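Local coordinates for protein PpBBE-like 1 D396N (Physcomitrella patens subsp. patens, PDB 6EO5) that probably oxidises cellobiose, as a flavin-dependent oxidase of the berberine bridge enzyme-like family that carries bi-covalently bound FAD, at residues I352-T357 with T413-V418; P341-A346 with S389-Q394; N301-I306 with N319-V324. One frame throughout, in Å; residues are numbered along the deposited sequence.

How the interactions relate
The three contacts illustrate how one enzyme joins its secondary-structure elements through small contacts, largely of side-chain packing. Interactions 1 and 2 are neighbours, with centres 14 Å apart and nearest atoms about 4 Å apart without touching. Both involve helix 345-355, interaction 2 through the loop that leads into it and interaction 1 near its far end, and their other partners, strand 391-398 and helix 405-420, follow each other in the chain. Interaction 3 is a remote packing site, its centre 36 Å from that of interaction 1 and 32 Å from that of interaction 2. Relative to the bound FAD, the I306 side chain of interaction 3 is about 10 Å away and the Y391 side chain of interaction 2 about 13 Å.

Interaction 1: I352-T357 with T413-V418; sequences INAMNT and TRYWKV
The backbones come closest at A354 and Y415, whose CA atoms lie 5.6 Å apart where the last turn of helix 345-355 meets helix 405-420. No hydrogen bond joins the two short segments, so the contact between them depends on apolar packing. A small residue at the point of closest approach permits it: the methyl of A354 points at the other helix and meets V418 about its branch point, with A354 CB 3.9 Å from V418 CG2. V418 CG1 also reaches this methyl.

Y415 supplies the aromatic half. With its CG anti to the backbone N (chi1 176°), the ring swings along the neighbouring helix and meets it with one side, CD2 and CE2. M355 N sits at the ring edge, near the ring plane, 3.8 Å from Y415 CD2, while M355 CB lies 3.9 Å from Y415 CE2. The A354 methyl approaches the same ring obliquely.

Both helices pack against the seven-stranded antiparallel sheet, consistent with the substrate domain of VAO-type flavoenzymes, where an antiparallel sheet is backed by helices. Y415 reaches Y365 and M395 on adjacent strands, and its ring also meets that of F363. The thioether of M355 leads away from Y415: its chain is extended through chi2 and bends only at chi3 (75°), and the side chain touches F363 and L235.

A354 O accepts two bonds from T357, one from OG1 at 2.8 Å and a longer one from the backbone N, so the carbonyl of the packing alanine is held by T357, just beyond M355. The next carbonyl, M355 O, is hydrogen-bonded to the hydroxyl of Y411, which lies on helix 405-420 and adds a polar tie beside the apolar patch.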
loop_
_atom_site.group_PDB
_atom_site.type_symbol
_atom_site.label_atom_id
_atom_site.label_comp_id
_atom_site.label_asym_id
_atom_site.label_seq_id
_atom_site.Cartn_x
_atom_site.Cartn_y
_atom_site.Cartn_z
ATOM N N ILE A 352 12.913 17.577 -11.886
ATOM C CA ILE A 352 13.644 16.818 -12.897
ATOM C C ILE A 352 15.143 17.042 -12.756
ATOM O O ILE A 352 15.937 16.101 -12.880
ATOM C CB ILE A 352 13.143 17.168 -14.310
ATOM C CG1 ILE A 352 11.636 16.904 -14.423
ATOM C CG2 ILE A 352 13.915 16.383 -15.373
ATOM C CD1 ILE A 352 11.011 17.421 -15.700
ATOM N N ASN A 353 15.563 18.276 -12.473
ATOM C CA ASN A 353 16.993 18.501 -12.276
ATOM C C ASN A 353 17.507 17.692 -11.091
ATOM O O ASN A 353 18.553 17.034 -11.184
ATOM C CB ASN A 353 17.284 19.988 -12.091
ATOM C CG ASN A 353 17.041 20.781 -13.351
ATOM O OD1 ASN A 353 16.969 20.221 -14.447
ATOM N ND2 ASN A 353 16.908 22.095 -13.207
ATOM N N ALA A 354 16.769 17.717 -9.973
ATOM C CA ALA A 354 17.134 16.908 -8.815
ATOM C C ALA A 354 17.161 15.424 -9.160
ATOM O O ALA A 354 18.090 14.709 -8.767
ATOM C CB ALA A 354 16.165 17.171 -7.665
ATOM N N MET A 355 16.152 14.941 -9.891
ATOM C CA MET A 355 16.170 13.546 -10.318
ATOM C C MET A 355 17.417 13.241 -11.143
ATOM O O MET A 355 18.040 12.186 -10.976
ATOM C CB MET A 355 14.900 13.204 -11.112
ATOM C CG MET A 355 14.916 11.799 -11.709
ATOM S SD MET A 355 13.482 11.329 -12.697
ATOM C CE MET A 355 13.786 12.256 -14.195
ATOM N N ASN A 356 17.816 14.154 -12.025
ATOM C CA ASN A 356 18.932 13.829 -12.906
ATOM C C ASN A 356 20.302 13.962 -12.235
ATOM O O ASN A 356 21.317 13.747 -12.904
ATOM C CB ASN A 356 18.876 14.685 -14.177
ATOM C CG ASN A 356 17.677 14.338 -15.090
ATOM O OD1 ASN A 356 17.213 13.187 -15.162
ATOM N ND2 ASN A 356 17.180 15.348 -15.792
ATOM N N THR A 357 20.378 14.274 -10.936
ATOM C CA THR A 357 21.667 14.228 -10.258
ATOM C C THR A 357 22.045 12.833 -9.812
ATOM O O THR A 357 23.036 12.687 -9.097
ATOM C CB THR A 357 21.691 15.142 -9.036
ATOM O OG1 THR A 357 20.760 14.657 -8.073
ATOM C CG2 THR A 357 21.348 16.567 -9.408
ATOM N N THR A 413 16.730 11.678 -0.516
ATOM C CA THR A 413 16.323 12.639 0.503
ATOM C C THR A 413 16.514 14.079 0.028
ATOM O O THR A 413 15.680 14.948 0.318
ATOM C CB THR A 413 17.099 12.380 1.791
ATOM O OG1 THR A 413 16.725 11.089 2.290
ATOM C CG2 THR A 413 16.796 13.441 2.833
ATOM N N ARG A 414 17.603 14.351 -0.696
ATOM C CA ARG A 414 17.730 15.626 -1.393
ATOM C C ARG A 414 16.534 15.863 -2.302
ATOM O O ARG A 414 15.951 16.956 -2.317
ATOM C CB ARG A 414 19.011 15.647 -2.221
ATOM C CG ARG A 414 20.278 15.883 -1.467
ATOM C CD ARG A 414 21.412 15.984 -2.463
ATOM N NE ARG A 414 21.858 14.686 -2.979
ATOM C CZ ARG A 414 22.977 14.072 -2.582
ATOM N NH1 ARG A 414 23.767 14.658 -1.665
ATOM N NH2 ARG A 414 23.313 12.881 -3.103
ATOM N N TYR A 415 16.162 14.841 -3.084
ATOM C CA TYR A 415 15.045 14.962 -4.009
ATOM C C TYR A 415 13.765 15.325 -3.271
ATOM O O TYR A 415 13.031 16.232 -3.687
ATOM C CB TYR A 415 14.881 13.654 -4.780
ATOM C CG TYR A 415 13.682 13.606 -5.726
ATOM C CD1 TYR A 415 12.395 13.325 -5.255
ATOM C CD2 TYR A 415 13.841 13.819 -7.087
ATOM C CE1 TYR A 415 11.305 13.280 -6.117
ATOM C CE2 TYR A 415 12.762 13.769 -7.951
ATOM C CZ TYR A 415 11.502 13.501 -7.467
ATOM O OH TYR A 415 10.447 13.447 -8.336
ATOM N N TRP A 416 13.476 14.619 -2.172
ATOM C CA TRP A 416 12.277 14.927 -1.397
ATOM C C TRP A 416 12.285 16.375 -0.924
ATOM O O TRP A 416 11.243 17.037 -0.916
ATOM C CB TRP A 416 12.155 13.983 -0.202
ATOM C CG TRP A 416 10.843 14.108 0.523
ATOM C CD1 TRP A 416 9.733 13.331 0.342
ATOM C CD2 TRP A 416 10.492 15.079 1.531
ATOM N NE1 TRP A 416 8.719 13.755 1.170
ATOM C CE2 TRP A 416 9.159 14.821 1.914
ATOM C CE3 TRP A 416 11.181 16.133 2.147
ATOM C CZ2 TRP A 416 8.494 15.580 2.882
ATOM C CZ3 TRP A 416 10.520 16.886 3.110
ATOM C CH2 TRP A 416 9.186 16.607 3.463
ATOM N N LYS A 417 13.457 16.891 -0.536
ATOM C CA LYS A 417 13.510 18.256 -0.032
ATOM C C LYS A 417 13.330 19.280 -1.147
ATOM O O LYS A 417 12.767 20.356 -0.905
ATOM C CB LYS A 417 14.820 18.490 0.718
ATOM C CG LYS A 417 14.863 17.794 2.072
ATOM C CD LYS A 417 16.168 18.069 2.790
ATOM C CE LYS A 417 16.290 17.214 4.034
ATOM N NZ LYS A 417 17.568 17.481 4.756
ATOM N N VAL A 418 13.793 18.972 -2.365
ATOM C CA VAL A 418 13.541 19.853 -3.505
ATOM C C VAL A 418 12.046 19.935 -3.787
ATOM O O VAL A 418 11.470 21.026 -3.861
ATOM C CB VAL A 418 14.319 19.379 -4.747
ATOM C CG1 VAL A 418 13.900 20.179 -5.973
ATOM C CG2 VAL A 418 15.816 19.498 -4.522
#

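Interaction 2: P341-A346 with S389-Q394; sequences PGLSDA and SLYSIQ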
loop_
_atom_site.group_PDB
_atom_site.type_symbol
_atom_site.label_atom_id
_atom_site.label_comp_id
_atom_site.label_asym_id
_atom_site.label_seq_id
_atom_site.Cartn_x
_atom_site.Cartn_y
_atom_site.Cartn_z
ATOM N N PRO A 341 -3.139 23.106 -8.440
ATOM C CA PRO A 341 -3.110 22.497 -9.770
ATOM C C PRO A 341 -1.810 21.777 -10.048
ATOM O O PRO A 341 -1.542 21.449 -11.203
ATOM C CB PRO A 341 -3.257 23.702 -10.692
ATOM C CG PRO A 341 -2.517 24.788 -9.964
ATOM C CD PRO A 341 -2.688 24.510 -8.478
ATOM N N GLY A 342 -1.004 21.550 -9.013
ATOM C CA GLY A 342 0.221 20.795 -9.182
ATOM C C GLY A 342 1.470 21.614 -8.946
ATOM O O GLY A 342 1.434 22.695 -8.344
ATOM N N LEU A 343 2.600 21.093 -9.400
ATOM C CA LEU A 343 3.835 21.847 -9.307
ATOM C C LEU A 343 3.817 22.996 -10.307
ATOM O O LEU A 343 3.382 22.842 -11.449
ATOM C CB LEU A 343 5.039 20.934 -9.557
ATOM C CG LEU A 343 5.202 19.740 -8.609
ATOM C CD1 LEU A 343 6.335 18.844 -9.060
ATOM C CD2 LEU A 343 5.415 20.205 -7.182
ATOM N N SER A 344 4.279 24.156 -9.861
ATOM C CA SER A 344 4.606 25.256 -10.756
ATOM C C SER A 344 5.570 24.781 -11.828
ATOM O O SER A 344 6.147 23.697 -11.706
ATOM C CB SER A 344 5.228 26.418 -9.973
ATOM O OG SER A 344 6.490 26.058 -9.418
ATOM N N ASP A 345 5.759 25.569 -12.889
ATOM C CA ASP A 345 6.740 25.169 -13.892
ATOM C C ASP A 345 8.138 25.132 -13.288
ATOM O O ASP A 345 8.941 24.244 -13.605
ATOM C CB ASP A 345 6.695 26.101 -15.102
ATOM C CG ASP A 345 5.453 25.872 -15.983
ATOM O OD1 ASP A 345 4.699 24.881 -15.776
ATOM O OD2 ASP A 345 5.235 26.689 -16.905
ATOM N N ALA A 346 8.437 26.077 -12.393
ATOM C CA ALA A 346 9.730 26.075 -11.720
ATOM C C ALA A 346 9.908 24.811 -10.888
ATOM O O ALA A 346 10.996 24.224 -10.864
ATOM C CB ALA A 346 9.855 27.321 -10.842
ATOM N N SER A 389 -5.611 16.119 -2.523
ATOM C CA SER A 389 -4.436 16.250 -3.368
ATOM C C SER A 389 -4.793 15.983 -4.822
ATOM O O SER A 389 -5.807 15.355 -5.136
ATOM C CB SER A 389 -3.355 15.263 -2.939
ATOM O OG SER A 389 -3.793 13.955 -3.295
ATOM N N LEU A 390 -3.921 16.451 -5.718
ATOM C CA LEU A 390 -4.037 16.048 -7.114
ATOM C C LEU A 390 -3.384 14.686 -7.335
ATOM O O LEU A 390 -3.985 13.803 -7.963
ATOM C CB LEU A 390 -3.418 17.112 -8.020
ATOM C CG LEU A 390 -3.558 16.936 -9.529
ATOM C CD1 LEU A 390 -5.033 16.792 -9.961
ATOM C CD2 LEU A 390 -2.869 18.096 -10.260
ATOM N N TYR A 391 -2.175 14.486 -6.798
ATOM C CA TYR A 391 -1.484 13.211 -6.935
ATOM C C TYR A 391 -0.465 13.049 -5.810
ATOM O O TYR A 391 -0.081 14.017 -5.146
ATOM C CB TYR A 391 -0.813 13.091 -8.312
ATOM C CG TYR A 391 0.195 14.175 -8.624
ATOM C CD1 TYR A 391 1.516 14.075 -8.178
ATOM C CD2 TYR A 391 -0.160 15.282 -9.388
ATOM C CE1 TYR A 391 2.437 15.050 -8.466
ATOM C CE2 TYR A 391 0.762 16.266 -9.688
ATOM C CZ TYR A 391 2.058 16.148 -9.221
ATOM O OH TYR A 391 2.993 17.127 -9.504
ATOM N N SER A 392 -0.041 11.801 -5.601
ATOM C CA SER A 392 1.056 11.456 -4.708
ATOM C C SER A 392 2.308 11.187 -5.531
ATOM O O SER A 392 2.222 10.833 -6.707
ATOM C CB SER A 392 0.717 10.211 -3.894
ATOM O OG SER A 392 0.475 9.102 -4.762
ATOM N N ILE A 393 3.479 11.346 -4.915
ATOM C CA ILE A 393 4.743 10.994 -5.562
ATOM C C ILE A 393 5.391 9.863 -4.774
ATOM O O ILE A 393 5.683 10.018 -3.580
ATOM C CB ILE A 393 5.711 12.187 -5.669
ATOM C CG1 ILE A 393 5.063 13.405 -6.327
ATOM C CG2 ILE A 393 6.940 11.779 -6.469
ATOM C CD1 ILE A 393 6.033 14.568 -6.487
ATOM N N GLN A 394 5.648 8.743 -5.439
ATOM C CA GLN A 394 6.451 7.675 -4.856
ATOM C C GLN A 394 7.887 7.808 -5.361
ATOM O O GLN A 394 8.121 7.821 -6.577
ATOM C CB GLN A 394 5.878 6.298 -5.188
ATOM C CG GLN A 394 6.486 5.196 -4.335
ATOM C CD GLN A 394 6.227 3.803 -4.873
ATOM O OE1 GLN A 394 6.819 2.826 -4.409
ATOM N NE2 GLN A 394 5.349 3.706 -5.858
#
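L390 points its side chain at the loop ahead of helix 345-355 and touches it with one methyl: L390 CD2 lies 3.7 Å from P341 O and 4.1 Å from G342 N. This is a leucine against peptide backbone, on a proline that follows a cis peptide bond. Its CG is anti to the backbone N (chi1 -174°), which sends the branch across to that loop.

Y391 comes next and reaches farther along the loop. A chi1 of 59° directs its ring toward L343, and the phenol end meets the branch of that leucine, with Y391 OH 3.5 Å from L343 CG; the two side chains cross at about a right angle. The hydroxyl is not left to this apolar neighbour, for it bonds to Q243 OE1, the same oxygen that accepts from L343 N. One glutamine thus links strand and loop.

I393, two residues on, lays its CG1 in plane at the edge of the Y391 ring and packs onward against Y365 and I336. The backbones of L390 and Y391 both hydrogen-bond to V338 of the outermost strand 331-338, the signature of a classic beta bulge.

Interaction 3: N301-I306 with N319-V324; sequences NWIQLI and NQLNNV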
loop_
_atom_site.group_PDB
_atom_site.type_symbol
_atom_site.label_atom_id
_atom_site.label_comp_id
_atom_site.label_asym_id
_atom_site.label_seq_id
_atom_site.Cartn_x
_atom_site.Cartn_y
_atom_site.Cartn_z
ATOM N N ASN A 301 -10.931 -7.927 -20.191
ATOM C CA ASN A 301 -11.775 -8.133 -19.025
ATOM C C ASN A 301 -10.951 -7.845 -17.773
ATOM O O ASN A 301 -9.741 -7.588 -17.843
ATOM C CB ASN A 301 -12.381 -9.539 -19.010
ATOM C CG ASN A 301 -11.357 -10.640 -18.794
ATOM O OD1 ASN A 301 -10.437 -10.526 -17.977
ATOM N ND2 ASN A 301 -11.533 -11.739 -19.515
ATOM N N TRP A 302 -11.599 -7.924 -16.605
ATOM C CA TRP A 302 -10.966 -7.423 -15.390
ATOM C C TRP A 302 -9.738 -8.252 -15.004
ATOM O O TRP A 302 -8.680 -7.695 -14.686
ATOM C CB TRP A 302 -11.976 -7.369 -14.241
ATOM C CG TRP A 302 -11.377 -6.754 -13.005
ATOM C CD1 TRP A 302 -11.029 -7.396 -11.839
ATOM C CD2 TRP A 302 -11.003 -5.381 -12.831
ATOM N NE1 TRP A 302 -10.490 -6.499 -10.947
ATOM C CE2 TRP A 302 -10.455 -5.258 -11.530
ATOM C CE3 TRP A 302 -11.082 -4.245 -13.643
ATOM C CZ2 TRP A 302 -9.996 -4.040 -11.023
ATOM C CZ3 TRP A 302 -10.628 -3.033 -13.134
ATOM C CH2 TRP A 302 -10.087 -2.943 -11.837
ATOM N N ILE A 303 -9.851 -9.585 -15.032
ATOM C CA ILE A 303 -8.725 -10.403 -14.587
ATOM C C ILE A 303 -7.572 -10.333 -15.586
ATOM O O ILE A 303 -6.411 -10.554 -15.212
ATOM C CB ILE A 303 -9.174 -11.856 -14.305
ATOM C CG1 ILE A 303 -8.260 -12.493 -13.260
ATOM C CG2 ILE A 303 -9.248 -12.710 -15.590
ATOM C CD1 ILE A 303 -8.482 -11.937 -11.856
ATOM N N GLN A 304 -7.860 -9.998 -16.849
ATOM C CA GLN A 304 -6.795 -9.709 -17.804
ATOM C C GLN A 304 -6.116 -8.394 -17.477
ATOM O O GLN A 304 -4.914 -8.239 -17.710
ATOM C CB GLN A 304 -7.348 -9.652 -19.224
ATOM C CG GLN A 304 -7.693 -10.984 -19.822
ATOM C CD GLN A 304 -8.311 -10.828 -21.192
ATOM O OE1 GLN A 304 -9.340 -10.170 -21.351
ATOM N NE2 GLN A 304 -7.666 -11.408 -22.199
ATOM N N LEU A 305 -6.890 -7.423 -16.986
ATOM C CA LEU A 305 -6.332 -6.123 -16.655
ATOM C C LEU A 305 -5.336 -6.244 -15.507
ATOM O O LEU A 305 -4.248 -5.653 -15.546
ATOM C CB LEU A 305 -7.458 -5.149 -16.304
ATOM C CG LEU A 305 -6.815 -3.855 -15.811
ATOM C CD1 LEU A 305 -6.565 -2.910 -16.975
ATOM C CD2 LEU A 305 -7.585 -3.205 -14.676
ATOM N N ILE A 306 -5.692 -7.035 -14.489
ATOM C CA ILE A 306 -4.774 -7.339 -13.396
ATOM C C ILE A 306 -3.473 -7.917 -13.933
ATOM O O ILE A 306 -2.384 -7.583 -13.461
ATOM C CB ILE A 306 -5.451 -8.299 -12.404
ATOM C CG1 ILE A 306 -6.770 -7.703 -11.927
ATOM C CG2 ILE A 306 -4.543 -8.579 -11.233
ATOM C CD1 ILE A 306 -6.591 -6.443 -11.138
ATOM N N ASN A 319 -4.726 -18.259 -13.786
ATOM C CA ASN A 319 -4.204 -18.930 -12.597
ATOM C C ASN A 319 -2.783 -18.518 -12.263
ATOM O O ASN A 319 -2.277 -18.914 -11.206
ATOM C CB ASN A 319 -4.248 -20.446 -12.765
ATOM C CG ASN A 319 -5.666 -20.989 -12.762
ATOM O OD1 ASN A 319 -6.458 -20.712 -11.853
ATOM N ND2 ASN A 319 -5.996 -21.770 -13.786
ATOM N N GLN A 320 -2.118 -17.769 -13.144
ATOM C CA GLN A 320 -0.802 -17.245 -12.802
ATOM C C GLN A 320 -0.875 -16.387 -11.551
ATOM O O GLN A 320 0.060 -16.389 -10.744
ATOM C CB GLN A 320 -0.236 -16.450 -13.979
ATOM C CG GLN A 320 1.053 -15.760 -13.703
ATOM C CD GLN A 320 2.200 -16.728 -13.537
ATOM O OE1 GLN A 320 2.756 -17.220 -14.517
ATOM N NE2 GLN A 320 2.565 -17.009 -12.294
ATOM N N LEU A 321 -2.003 -15.696 -11.346
ATOM C CA LEU A 321 -2.160 -14.803 -10.204
ATOM C C LEU A 321 -2.072 -15.525 -8.864
ATOM O O LEU A 321 -1.976 -14.852 -7.831
ATOM C CB LEU A 321 -3.490 -14.050 -10.314
ATOM C CG LEU A 321 -3.648 -13.101 -11.508
ATOM C CD1 LEU A 321 -5.009 -12.442 -11.501
ATOM C CD2 LEU A 321 -2.568 -12.048 -11.501
ATOM N N ASN A 322 -2.096 -16.866 -8.853
ATOM C CA ASN A 322 -1.874 -17.652 -7.641
ATOM C C ASN A 322 -0.400 -17.902 -7.361
ATOM O O ASN A 322 -0.052 -18.270 -6.233
ATOM C CB ASN A 322 -2.555 -19.021 -7.733
ATOM C CG ASN A 322 -4.073 -18.945 -7.685
ATOM O OD1 ASN A 322 -4.661 -18.166 -6.931
ATOM N ND2 ASN A 322 -4.717 -19.782 -8.486
ATOM N N ASN A 323 0.465 -17.743 -8.361
ATOM C CA ASN A 323 1.870 -18.124 -8.268
ATOM C C ASN A 323 2.767 -17.030 -8.813
ATOM O O ASN A 323 3.701 -17.298 -9.574
ATOM C CB ASN A 323 2.150 -19.418 -9.025
ATOM C CG ASN A 323 1.378 -20.586 -8.470
ATOM O OD1 ASN A 323 1.751 -21.157 -7.445
ATOM N ND2 ASN A 323 0.289 -20.958 -9.145
ATOM N N VAL A 324 2.504 -15.777 -8.458
ATOM C CA VAL A 324 3.393 -14.709 -8.907
ATOM C C VAL A 324 4.655 -14.767 -8.060
ATOM O O VAL A 324 4.575 -14.751 -6.824
ATOM C CB VAL A 324 2.722 -13.335 -8.824
ATOM C CG1 VAL A 324 3.639 -12.266 -9.414
ATOM C CG2 VAL A 324 1.376 -13.366 -9.572
#
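L321 extends its isobutyl group toward helix 302-308 and meets two residues one turn apart, I303 and I306. The closest touch joins methyl to methyl, with L321 CD1 3.5 Å from I303 CD1; the CG1 of the same isoleucine follows at 3.7 Å from L321 CD1. These two side chains slide past each other in opposite directions. I306 meets the leucine differently, crossing it at about a right angle and offering its CG2 to both methyls, 3.9 Å from L321 CD1 and 4.0 Å from L321 CD2. All three residues are buried, and the contact is purely apolar.

Torsions explain the division of labour within I306. Its CG2 is anti to the backbone N and turned to L321, whereas CG1, beside the backbone N (chi1 -55°), goes to the W302 indole and rests above one face, offset toward the rim. W302 in turn touches both W130 of helix 122-133 and V222 of strand 222-230, which belongs to the seven-stranded antiparallel sheet, probably that of the substrate domain; L305 adds contacts to V222 and H224 of this strand. I303 and I306 lean on helix 122-133 too, through W130 and Y126.

The start of helix 302-308, which follows edge strand 294-300, is closed by a capping box between N301 and Q304. Q304 N donates to N301 OD1 at 2.9 Å, and N301 N donates to Q304 OE1 at 3.0 Å in a nearly straight bond (178°). This reciprocal pair fixes the turn from which I303 projects. The other end of the Q304 amide, NE2, bonds to S314 O in the loop leading to 319-324. There, L321 is borne on a 3-10 turn in which N322 N bonds to N319 O, while N322 touches L127 of helix 122-133.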